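Local structure of arylalkylamine N-Acetyltransferase like 5b (4FD4) at residues A[30-35]-A[166-171]; A[125-130]-A[153-158]; A[146-151]-A[177-182]. The protein probably transfers acyl groups from acyl-CoA donors to the amino group of arylalkylamines such as serotonin and dopamine. All coordinates share one frame; numbering follows the deposited sequence.

Contact 1 of 3, residues A[30-35]-A[166-171]; sequences PEEGIT and DFTSVF. With GOL (glycerol), chain D.
Glu32 reaches Thr168 through one carboxylate oxygen, the two side chains meeting nearly perpendicular. OE2 accepts a weak hydrogen bond of 3.3 Å from Thr168 OG1. The same oxygen caps the start of helix 33-37, taking the N-H of Ile34 (2.9 Å from Ile34 N to Glu32 OE2) from above the carboxylate plane, 39° out of it. The bend at chi2 (52°) folds the chain back over its own helix start, where a carboxylate can take up the amide N-H of Ile34, which has no preceding helical turn to bond to. OE1 meets O3 of a glycerol, probably from the crystallisation liquor, in a weak bond of 2.8 Å, while O1 of that glycerol accepts from Thr168 N at 3.2 Å. Next comes Gly33, which, with no side chain, lets the threonine methyl pack on its backbone, 4.1 Å from Thr168 CG2 to Gly33 CA. Ile34, branched and apolar, brings CD1 to 4.4 Å from Thr168 OG1. The contact thus sets the start of helix 33-37 against the turn from strand 162-167 into helix 170-178, with Ile34 also packing on Ile104 and Leu107 of helix 99-115 and on Ile210 of strand 209-216.

Contact 2 of 3, residues A[125-130]-A[153-158]; sequences KAYHVH and DLSKKL
Tyr127 lays its ring against Ser155, joining strand 126-134 to the helix 143-158 that follows it in a beta-alpha-beta unit completed by the parallel strand 162-167. This unit belongs to the GNAT fold, and here the helix packs on one side of the sheet. The backbones come near enough for a small residue on the helix to meet a large one on the strand: the CA atoms of Tyr127 and Ser155 are 6.5 Å apart. Both side chains leave the backbone toward the opposing segment. Tyr127 holds CG anti to its own backbone N (chi1 -167°), which carries the ring out from the sheet and beneath the helix. Ser155 then sets its CB over one ring face in a CH-pi contact, 3.5 Å from the centroid and 22° off the ring normal, displaced toward the CG and CD1 side of the ring.

Serine suits this place because its short side chain allows the close approach while its hydroxyl is accommodated within the helix. Ser155 OG is hydrogen-bonded to the carbonyl oxygens of Gln151 and Met152, four and three residues back, and can share its one proton between them, so a buried polar atom is satisfied without help from the strand. Tyrosine contributes a broad apolar face and a polar end: its hydroxyl is hydrogen-bonded to Gln151 OE1, about one turn before Ser155 on the same helix, and Phe160 meets its ring with the planes at about 60°. Leu154 adds a smaller apolar touch at the phenol end, where its CD2 methyl lies 4.0 Å from Tyr127 OH.

Contact 3 of 3, residues A[146-151]-A[177-182]; sequences RLLQFQ and EKLGME
Apolar contacts between Leu148 and Leu179 and between Leu148 and Met181 carry most of this helix-to-loop junction. The two leucine side chains run antiparallel alongside each other, bringing Leu148 CD1 to 3.7 Å from Leu179 CD2. The same CD1 methyl lies 4.3 Å from Met181 SD, so a single branch of Leu148 serves both partners. A branched apolar leucine suits this buried helix face; the long, flexible methionine extends the apolar surface from the loop.

A second kind of meeting involves a polar chain lying beside an apolar one. Gln149 keeps CG anti to its backbone N and bends at chi2 (70°), which turns the amide along the helix toward Asp153, whose OD1 is hydrogen-bonded to NE2, and leaves Gln149 OE1 3.7 Å from Leu179 CD2.

Backbone geometry fixes where Leu179 and Met181 stand. Gly180 is the C-prime residue of a Schellman motif: Gly180 N bonds to Glu177 O at 3.0 Å, and Met181 N to Ala176 O. Lacking CB, glycine takes the positive phi (89°) without strain against the preceding carbonyl. Helix 170-178 therefore ends in a glycine-based Schellman cap, with an apolar residue on each side of the glycine packed against helix 143-158.

Contacts 2 and 3 share helix 143-158, and their centres lie 11 Å apart; Val129 CG2 packs on Leu148 CD2 between them at 4.2 Å. Contacts 1 and 3 both involve helix 170-178, one at its start and the other at its end, and Phe167 CE2 touches Met181 CE at 4.2 Å. Contacts 1 and 2, with centres about 20 Å apart, reach neighbouring parallel strands, where Asp166 OD2 and His128 NE2 make a weak hydrogen bond of 3.1 Å. In GNAT enzymes these two strands splay apart to form the acyl-CoA cleft. The glycerol of contact 1, also bonded to Leu132 N and Tyr28 OH, links strand 126-134 to Thr168, consistent with a place in or beside that cleft.

Contact 1 of 3, residues A[30-35]-A[166-171]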
loop_
_atom_site.group_PDB
_atom_site.type_symbol
_atom_site.label_atom_id
_atom_site.label_comp_id
_atom_site.label_asym_id
_atom_site.label_seq_id
_atom_site.Cartn_x
_atom_site.Cartn_y
_atom_site.Cartn_z
ATOM N N PRO A 30 0.822 -0.272 12.991
ATOM C CA PRO A 30 1.564 0.436 14.047
ATOM C C PRO A 30 2.732 1.251 13.519
ATOM O O PRO A 30 3.259 2.109 14.218
ATOM C CB PRO A 30 2.081 -0.709 14.931
ATOM C CG PRO A 30 1.103 -1.817 14.718
ATOM C CD PRO A 30 0.728 -1.720 13.256
ATOM N N GLU A 31 3.125 0.988 12.300
ATOM C CA GLU A 31 4.249 1.657 11.757
ATOM C C GLU A 31 4.025 2.514 10.548
ATOM O O GLU A 31 4.853 3.351 10.255
ATOM C CB GLU A 31 5.318 0.648 11.409
ATOM C CG GLU A 31 5.848 -0.087 12.594
ATOM C CD GLU A 31 6.608 0.824 13.508
ATOM O OE1 GLU A 31 6.424 0.727 14.728
ATOM O OE2 GLU A 31 7.384 1.652 12.995
ATOM N N GLU A 32 2.950 2.283 9.837
ATOM C CA GLU A 32 2.672 2.992 8.577
ATOM C C GLU A 32 2.637 4.507 8.770
ATOM O O GLU A 32 1.867 5.021 9.579
ATOM C CB GLU A 32 1.367 2.495 7.935
ATOM C CG GLU A 32 0.806 3.383 6.811
ATOM C CD GLU A 32 1.821 3.710 5.729
ATOM O OE1 GLU A 32 2.656 2.836 5.386
ATOM O OE2 GLU A 32 1.779 4.855 5.221
ATOM N N GLY A 33 3.487 5.209 8.030
ATOM C CA GLY A 33 3.614 6.651 8.166
ATOM C C GLY A 33 2.297 7.406 8.057
ATOM O O GLY A 33 1.997 8.269 8.878
ATOM N N ILE A 34 1.499 7.086 7.046
ATOM C CA ILE A 34 0.224 7.776 6.880
ATOM C C ILE A 34 -0.678 7.631 8.112
ATOM O O ILE A 34 -1.084 8.631 8.701
ATOM C CB ILE A 34 -0.493 7.356 5.577
ATOM C CG1 ILE A 34 0.323 7.835 4.368
ATOM C CG2 ILE A 34 -1.904 7.933 5.522
ATOM C CD1 ILE A 34 -0.190 7.338 3.023
ATOM N N THR A 35 -0.964 6.399 8.526
ATOM C CA THR A 35 -1.877 6.168 9.651
ATOM C C THR A 35 -1.405 6.748 11.003
ATOM O O THR A 35 -2.207 7.341 11.723
ATOM C CB THR A 35 -2.324 4.668 9.732
ATOM O OG1 THR A 35 -2.651 4.296 11.076
ATOM C CG2 THR A 35 -1.244 3.766 9.214
ATOM N N ASP A 166 2.707 3.347 -3.699
ATOM C CA ASP A 166 2.972 4.518 -2.886
ATOM C C ASP A 166 3.885 4.078 -1.745
ATOM O O ASP A 166 3.456 3.385 -0.824
ATOM C CB ASP A 166 1.666 5.104 -2.335
ATOM C CG ASP A 166 0.708 5.531 -3.434
ATOM O OD1 ASP A 166 1.175 6.080 -4.457
ATOM O OD2 ASP A 166 -0.512 5.303 -3.284
ATOM N N PHE A 167 5.152 4.459 -1.841
ATOM C CA PHE A 167 6.165 4.013 -0.899
ATOM C C PHE A 167 6.507 5.104 0.098
ATOM O O PHE A 167 7.005 6.175 -0.269
ATOM C CB PHE A 167 7.391 3.512 -1.660
ATOM C CG PHE A 167 7.082 2.372 -2.585
ATOM C CD1 PHE A 167 6.849 1.106 -2.077
ATOM C CD2 PHE A 167 6.984 2.569 -3.956
ATOM C CE1 PHE A 167 6.543 0.052 -2.919
ATOM C CE2 PHE A 167 6.681 1.514 -4.802
ATOM C CZ PHE A 167 6.461 0.255 -4.278
ATOM N N THR A 168 6.180 4.827 1.338
ATOM C CA THR A 168 6.216 5.782 2.402
ATOM C C THR A 168 7.502 5.752 3.195
ATOM O O THR A 168 7.730 6.605 3.964
ATOM C CB THR A 168 5.040 5.585 3.374
ATOM O OG1 THR A 168 3.820 5.461 2.650
ATOM C CG2 THR A 168 4.905 6.776 4.271
ATOM N N SER A 169 8.345 4.762 2.991
ATOM C CA SER A 169 9.604 4.679 3.713
ATOM C C SER A 169 10.827 4.645 2.830
ATOM O O SER A 169 10.760 4.466 1.631
ATOM C CB SER A 169 9.621 3.509 4.647
ATOM O OG SER A 169 9.535 2.300 3.966
ATOM N N VAL A 170 11.965 4.858 3.448
ATOM C CA VAL A 170 13.142 4.981 2.672
ATOM C C VAL A 170 13.492 3.606 2.134
ATOM O O VAL A 170 13.840 3.465 0.988
ATOM C CB VAL A 170 14.298 5.567 3.480
ATOM C CG1 VAL A 170 14.474 4.817 4.745
ATOM C CG2 VAL A 170 15.533 5.498 2.684
ATOM N N PHE A 171 13.412 2.596 2.964
ATOM C CA PHE A 171 13.749 1.267 2.515
ATOM C C PHE A 171 13.032 0.988 1.178
ATOM O O PHE A 171 13.595 0.763 0.117
ATOM C CB PHE A 171 13.235 0.274 3.556
ATOM C CG PHE A 171 12.789 0.901 4.878
ATOM C CD1 PHE A 171 12.084 0.141 5.809
ATOM C CD2 PHE A 171 13.098 2.217 5.210
ATOM C CE1 PHE A 171 11.657 0.705 7.039
ATOM C CE2 PHE A 171 12.712 2.774 6.448
ATOM C CZ PHE A 171 11.980 2.040 7.361
HETATM C C1 GOL D . 4.494 1.152 1.074
HETATM O O1 GOL D . 5.680 1.658 1.643
HETATM C C2 GOL D . 3.488 1.008 2.196
HETATM O O2 GOL D . 3.302 -0.370 2.469
HETATM C C3 GOL D . 2.190 1.692 1.776
HETATM O O3 GOL D . 1.463 2.084 2.921
#

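Contact 2 of 3, residues A[125-130]-A[153-158]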
loop_
_atom_site.group_PDB
_atom_site.type_symbol
_atom_site.label_atom_id
_atom_site.label_comp_id
_atom_site.label_asym_id
_atom_site.label_seq_id
_atom_site.Cartn_x
_atom_site.Cartn_y
_atom_site.Cartn_z
ATOM N N LYS A 125 -5.300 -0.063 -17.340
ATOM C CA LYS A 125 -5.234 -0.341 -15.906
ATOM C C LYS A 125 -3.793 -0.644 -15.496
ATOM O O LYS A 125 -2.932 -0.924 -16.337
ATOM C CB LYS A 125 -6.165 -1.506 -15.524
ATOM C CG LYS A 125 -5.799 -2.840 -16.156
ATOM C CD LYS A 125 -6.641 -3.994 -15.582
ATOM C CE LYS A 125 -8.108 -3.577 -15.393
ATOM N NZ LYS A 125 -9.082 -4.683 -15.664
ATOM N N ALA A 126 -3.526 -0.566 -14.200
ATOM C CA ALA A 126 -2.195 -0.848 -13.680
ATOM C C ALA A 126 -2.369 -1.636 -12.393
ATOM O O ALA A 126 -3.465 -1.666 -11.836
ATOM C CB ALA A 126 -1.454 0.449 -13.416
ATOM N N TYR A 127 -1.300 -2.265 -11.919
ATOM C CA TYR A 127 -1.352 -3.026 -10.671
ATOM C C TYR A 127 -0.674 -2.208 -9.587
ATOM O O TYR A 127 0.511 -1.882 -9.693
ATOM C CB TYR A 127 -0.623 -4.353 -10.859
ATOM C CG TYR A 127 -0.806 -5.418 -9.788
ATOM C CD1 TYR A 127 0.218 -5.709 -8.894
ATOM C CD2 TYR A 127 -1.961 -6.184 -9.727
ATOM C CE1 TYR A 127 0.078 -6.715 -7.935
ATOM C CE2 TYR A 127 -2.115 -7.193 -8.772
ATOM C CZ TYR A 127 -1.098 -7.452 -7.882
ATOM O OH TYR A 127 -1.259 -8.458 -6.944
ATOM N N HIS A 128 -1.412 -1.905 -8.527
ATOM C CA HIS A 128 -0.925 -0.972 -7.521
ATOM C C HIS A 128 -0.709 -1.643 -6.171
ATOM O O HIS A 128 -1.651 -2.160 -5.575
ATOM C CB HIS A 128 -1.908 0.183 -7.376
ATOM C CG HIS A 128 -1.397 1.300 -6.529
ATOM N ND1 HIS A 128 -0.426 2.174 -6.961
ATOM C CD2 HIS A 128 -1.727 1.694 -5.274
ATOM C CE1 HIS A 128 -0.174 3.055 -6.014
ATOM N NE2 HIS A 128 -0.951 2.784 -4.975
ATOM N N VAL A 129 0.536 -1.657 -5.708
ATOM C CA VAL A 129 0.835 -2.150 -4.379
ATOM C C VAL A 129 0.395 -1.110 -3.355
ATOM O O VAL A 129 0.948 -0.005 -3.300
ATOM C CB VAL A 129 2.345 -2.464 -4.189
ATOM C CG1 VAL A 129 2.589 -3.012 -2.788
ATOM C CG2 VAL A 129 2.818 -3.471 -5.221
ATOM N N HIS A 130 -0.605 -1.471 -2.556
ATOM C CA HIS A 130 -1.111 -0.606 -1.484
ATOM C C HIS A 130 -0.294 -0.794 -0.206
ATOM O O HIS A 130 -0.037 0.167 0.522
ATOM C CB HIS A 130 -2.567 -0.945 -1.143
ATOM C CG HIS A 130 -3.539 -0.715 -2.269
ATOM N ND1 HIS A 130 -3.865 0.536 -2.724
ATOM C CD2 HIS A 130 -4.278 -1.596 -2.990
ATOM C CE1 HIS A 130 -4.763 0.430 -3.698
ATOM N NE2 HIS A 130 -5.022 -0.849 -3.882
ATOM N N ASP A 153 5.875 -10.427 -10.376
ATOM C CA ASP A 153 5.732 -11.662 -11.146
ATOM C C ASP A 153 4.272 -12.035 -11.329
ATOM O O ASP A 153 3.839 -12.437 -12.413
ATOM C CB ASP A 153 6.472 -12.807 -10.437
ATOM C CG ASP A 153 7.974 -12.595 -10.404
ATOM O OD1 ASP A 153 8.462 -11.744 -11.177
ATOM O OD2 ASP A 153 8.664 -13.272 -9.609
ATOM N N LEU A 154 3.514 -11.893 -10.246
ATOM C CA LEU A 154 2.109 -12.249 -10.227
ATOM C C LEU A 154 1.301 -11.325 -11.131
ATOM O O LEU A 154 0.499 -11.783 -11.956
ATOM C CB LEU A 154 1.582 -12.170 -8.785
ATOM C CG LEU A 154 0.123 -12.575 -8.592
ATOM C CD1 LEU A 154 -0.070 -14.055 -8.952
ATOM C CD2 LEU A 154 -0.308 -12.326 -7.149
ATOM N N SER A 155 1.508 -10.019 -10.978
ATOM C CA SER A 155 0.768 -9.064 -11.794
ATOM C C SER A 155 1.100 -9.324 -13.259
ATOM O O SER A 155 0.214 -9.302 -14.112
ATOM C CB SER A 155 1.075 -7.621 -11.391
ATOM O OG SER A 155 2.463 -7.351 -11.434
ATOM N N LYS A 156 2.368 -9.609 -13.539
ATOM C CA LYS A 156 2.766 -9.949 -14.916
ATOM C C LYS A 156 1.931 -11.121 -15.432
ATOM O O LYS A 156 1.245 -11.007 -16.459
ATOM C CB LYS A 156 4.257 -10.280 -14.978
ATOM C CG LYS A 156 4.794 -10.544 -16.391
ATOM C CD LYS A 156 6.278 -10.222 -16.456
ATOM C CE LYS A 156 6.867 -10.537 -17.828
ATOM N NZ LYS A 156 7.089 -11.996 -18.017
ATOM N N LYS A 157 1.951 -12.234 -14.704
ATOM C CA LYS A 157 1.189 -13.409 -15.142
ATOM C C LYS A 157 -0.293 -13.106 -15.320
ATOM O O LYS A 157 -0.950 -13.715 -16.163
ATOM C CB LYS A 157 1.344 -14.583 -14.165
ATOM C CG LYS A 157 2.743 -15.144 -14.073
ATOM C CD LYS A 157 2.752 -16.473 -13.313
ATOM C CE LYS A 157 1.846 -17.492 -13.987
ATOM N NZ LYS A 157 1.942 -18.850 -13.375
ATOM N N LEU A 158 -0.824 -12.185 -14.517
ATOM C CA LEU A 158 -2.250 -11.871 -14.560
ATOM C C LEU A 158 -2.622 -10.993 -15.766
ATOM O O LEU A 158 -3.803 -10.752 -16.034
ATOM C CB LEU A 158 -2.688 -11.186 -13.266
ATOM C CG LEU A 158 -2.768 -12.048 -12.001
ATOM C CD1 LEU A 158 -3.194 -11.200 -10.801
ATOM C CD2 LEU A 158 -3.746 -13.206 -12.213
#

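Contact 3 of 3, residues A[146-151]-A[177-182]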
loop_
_atom_site.group_PDB
_atom_site.type_symbol
_atom_site.label_atom_id
_atom_site.label_comp_id
_atom_site.label_asym_id
_atom_site.label_seq_id
_atom_site.Cartn_x
_atom_site.Cartn_y
_atom_site.Cartn_z
ATOM N N ARG A 146 11.579 -10.013 -1.862
ATOM C CA ARG A 146 10.845 -11.197 -2.331
ATOM C C ARG A 146 9.339 -10.964 -2.420
ATOM O O ARG A 146 8.685 -11.463 -3.346
ATOM C CB ARG A 146 11.163 -12.420 -1.476
ATOM C CG ARG A 146 12.555 -12.992 -1.736
ATOM C CD ARG A 146 12.942 -13.963 -0.644
ATOM N NE ARG A 146 12.177 -15.201 -0.693
ATOM C CZ ARG A 146 12.202 -16.128 0.262
ATOM N NH1 ARG A 146 12.965 -15.951 1.338
ATOM N NH2 ARG A 146 11.471 -17.225 0.140
ATOM N N LEU A 147 8.790 -10.200 -1.477
ATOM C CA LEU A 147 7.368 -9.816 -1.542
ATOM C C LEU A 147 7.078 -8.955 -2.762
ATOM O O LEU A 147 6.140 -9.234 -3.520
ATOM C CB LEU A 147 6.940 -9.064 -0.284
ATOM C CG LEU A 147 6.616 -9.914 0.934
ATOM C CD1 LEU A 147 6.417 -9.021 2.165
ATOM C CD2 LEU A 147 5.367 -10.761 0.654
ATOM N N LEU A 148 7.875 -7.905 -2.956
ATOM C CA LEU A 148 7.657 -7.007 -4.087
ATOM C C LEU A 148 7.869 -7.745 -5.398
ATOM O O LEU A 148 7.124 -7.560 -6.356
ATOM C CB LEU A 148 8.608 -5.804 -4.012
ATOM C CG LEU A 148 8.184 -4.410 -4.496
ATOM C CD1 LEU A 148 9.343 -3.696 -5.192
ATOM C CD2 LEU A 148 6.931 -4.395 -5.369
ATOM N N GLN A 149 8.899 -8.574 -5.458
ATOM C CA GLN A 149 9.159 -9.327 -6.682
ATOM C C GLN A 149 8.015 -10.285 -6.948
ATOM O O GLN A 149 7.644 -10.511 -8.094
ATOM C CB GLN A 149 10.454 -10.127 -6.597
ATOM C CG GLN A 149 10.733 -10.886 -7.896
ATOM C CD GLN A 149 11.105 -9.927 -9.008
ATOM O OE1 GLN A 149 12.055 -9.163 -8.871
ATOM N NE2 GLN A 149 10.330 -9.925 -10.089
ATOM N N PHE A 150 7.478 -10.876 -5.888
ATOM C CA PHE A 150 6.370 -11.804 -6.047
ATOM C C PHE A 150 5.193 -11.025 -6.644
ATOM O O PHE A 150 4.548 -11.499 -7.582
ATOM C CB PHE A 150 6.027 -12.496 -4.712
ATOM C CG PHE A 150 5.009 -13.618 -4.831
ATOM C CD1 PHE A 150 5.359 -14.935 -4.534
ATOM C CD2 PHE A 150 3.694 -13.353 -5.227
ATOM C CE1 PHE A 150 4.422 -15.983 -4.642
ATOM C CE2 PHE A 150 2.747 -14.393 -5.330
ATOM C CZ PHE A 150 3.110 -15.700 -5.033
ATOM N N GLN A 151 4.937 -9.819 -6.138
ATOM C CA GLN A 151 3.823 -9.015 -6.670
ATOM C C GLN A 151 4.061 -8.646 -8.144
ATOM O O GLN A 151 3.135 -8.652 -8.959
ATOM C CB GLN A 151 3.582 -7.767 -5.809
ATOM C CG GLN A 151 2.920 -8.044 -4.442
ATOM C CD GLN A 151 1.418 -8.323 -4.539
ATOM O OE1 GLN A 151 0.920 -8.760 -5.579
ATOM N NE2 GLN A 151 0.690 -8.062 -3.446
ATOM N N GLU A 177 13.113 1.212 -6.558
ATOM C CA GLU A 177 14.147 1.647 -7.488
ATOM C C GLU A 177 15.001 0.466 -7.932
ATOM O O GLU A 177 15.223 0.273 -9.127
ATOM C CB GLU A 177 15.002 2.756 -6.858
ATOM C CG GLU A 177 14.519 4.165 -7.213
ATOM C CD GLU A 177 14.686 5.168 -6.078
ATOM O OE1 GLU A 177 15.419 4.875 -5.106
ATOM O OE2 GLU A 177 14.073 6.255 -6.160
ATOM N N LYS A 178 15.454 -0.331 -6.965
ATOM C CA LYS A 178 16.260 -1.518 -7.247
ATOM C C LYS A 178 15.585 -2.463 -8.238
ATOM O O LYS A 178 16.234 -2.986 -9.152
ATOM C CB LYS A 178 16.580 -2.277 -5.952
ATOM C CG LYS A 178 17.334 -3.587 -6.175
ATOM C CD LYS A 178 17.685 -4.268 -4.845
ATOM C CE LYS A 178 18.970 -5.094 -4.965
ATOM N NZ LYS A 178 18.743 -6.569 -4.887
ATOM N N LEU A 179 14.286 -2.686 -8.056
ATOM C CA LEU A 179 13.568 -3.636 -8.903
ATOM C C LEU A 179 13.028 -2.976 -10.171
ATOM O O LEU A 179 12.103 -3.497 -10.806
ATOM C CB LEU A 179 12.453 -4.356 -8.132
ATOM C CG LEU A 179 12.848 -5.426 -7.098
ATOM C CD1 LEU A 179 13.489 -4.808 -5.866
ATOM C CD2 LEU A 179 11.631 -6.260 -6.682
ATOM N N GLY A 180 13.610 -1.831 -10.530
ATOM C CA GLY A 180 13.374 -1.222 -11.826
ATOM C C GLY A 180 12.209 -0.256 -11.907
ATOM O O GLY A 180 11.770 0.104 -13.003
ATOM N N MET A 181 11.701 0.165 -10.754
ATOM C CA MET A 181 10.611 1.132 -10.712
ATOM C C MET A 181 11.158 2.563 -10.689
ATOM O O MET A 181 12.091 2.867 -9.945
ATOM C CB MET A 181 9.718 0.874 -9.493
ATOM C CG MET A 181 9.171 -0.555 -9.423
ATOM S SD MET A 181 8.016 -0.812 -8.059
ATOM C CE MET A 181 6.541 -0.026 -8.702
ATOM N N GLU A 182 10.585 3.431 -11.520
ATOM C CA GLU A 182 10.960 4.839 -11.550
ATOM C C GLU A 182 9.968 5.613 -10.682
ATOM O O GLU A 182 8.756 5.496 -10.882
ATOM C CB GLU A 182 10.925 5.361 -12.998
ATOM C CG GLU A 182 11.215 6.864 -13.178
ATOM C CD GLU A 182 10.858 7.377 -14.577
ATOM O OE1 GLU A 182 10.319 6.588 -15.384
ATOM O OE2 GLU A 182 11.111 8.571 -14.873
#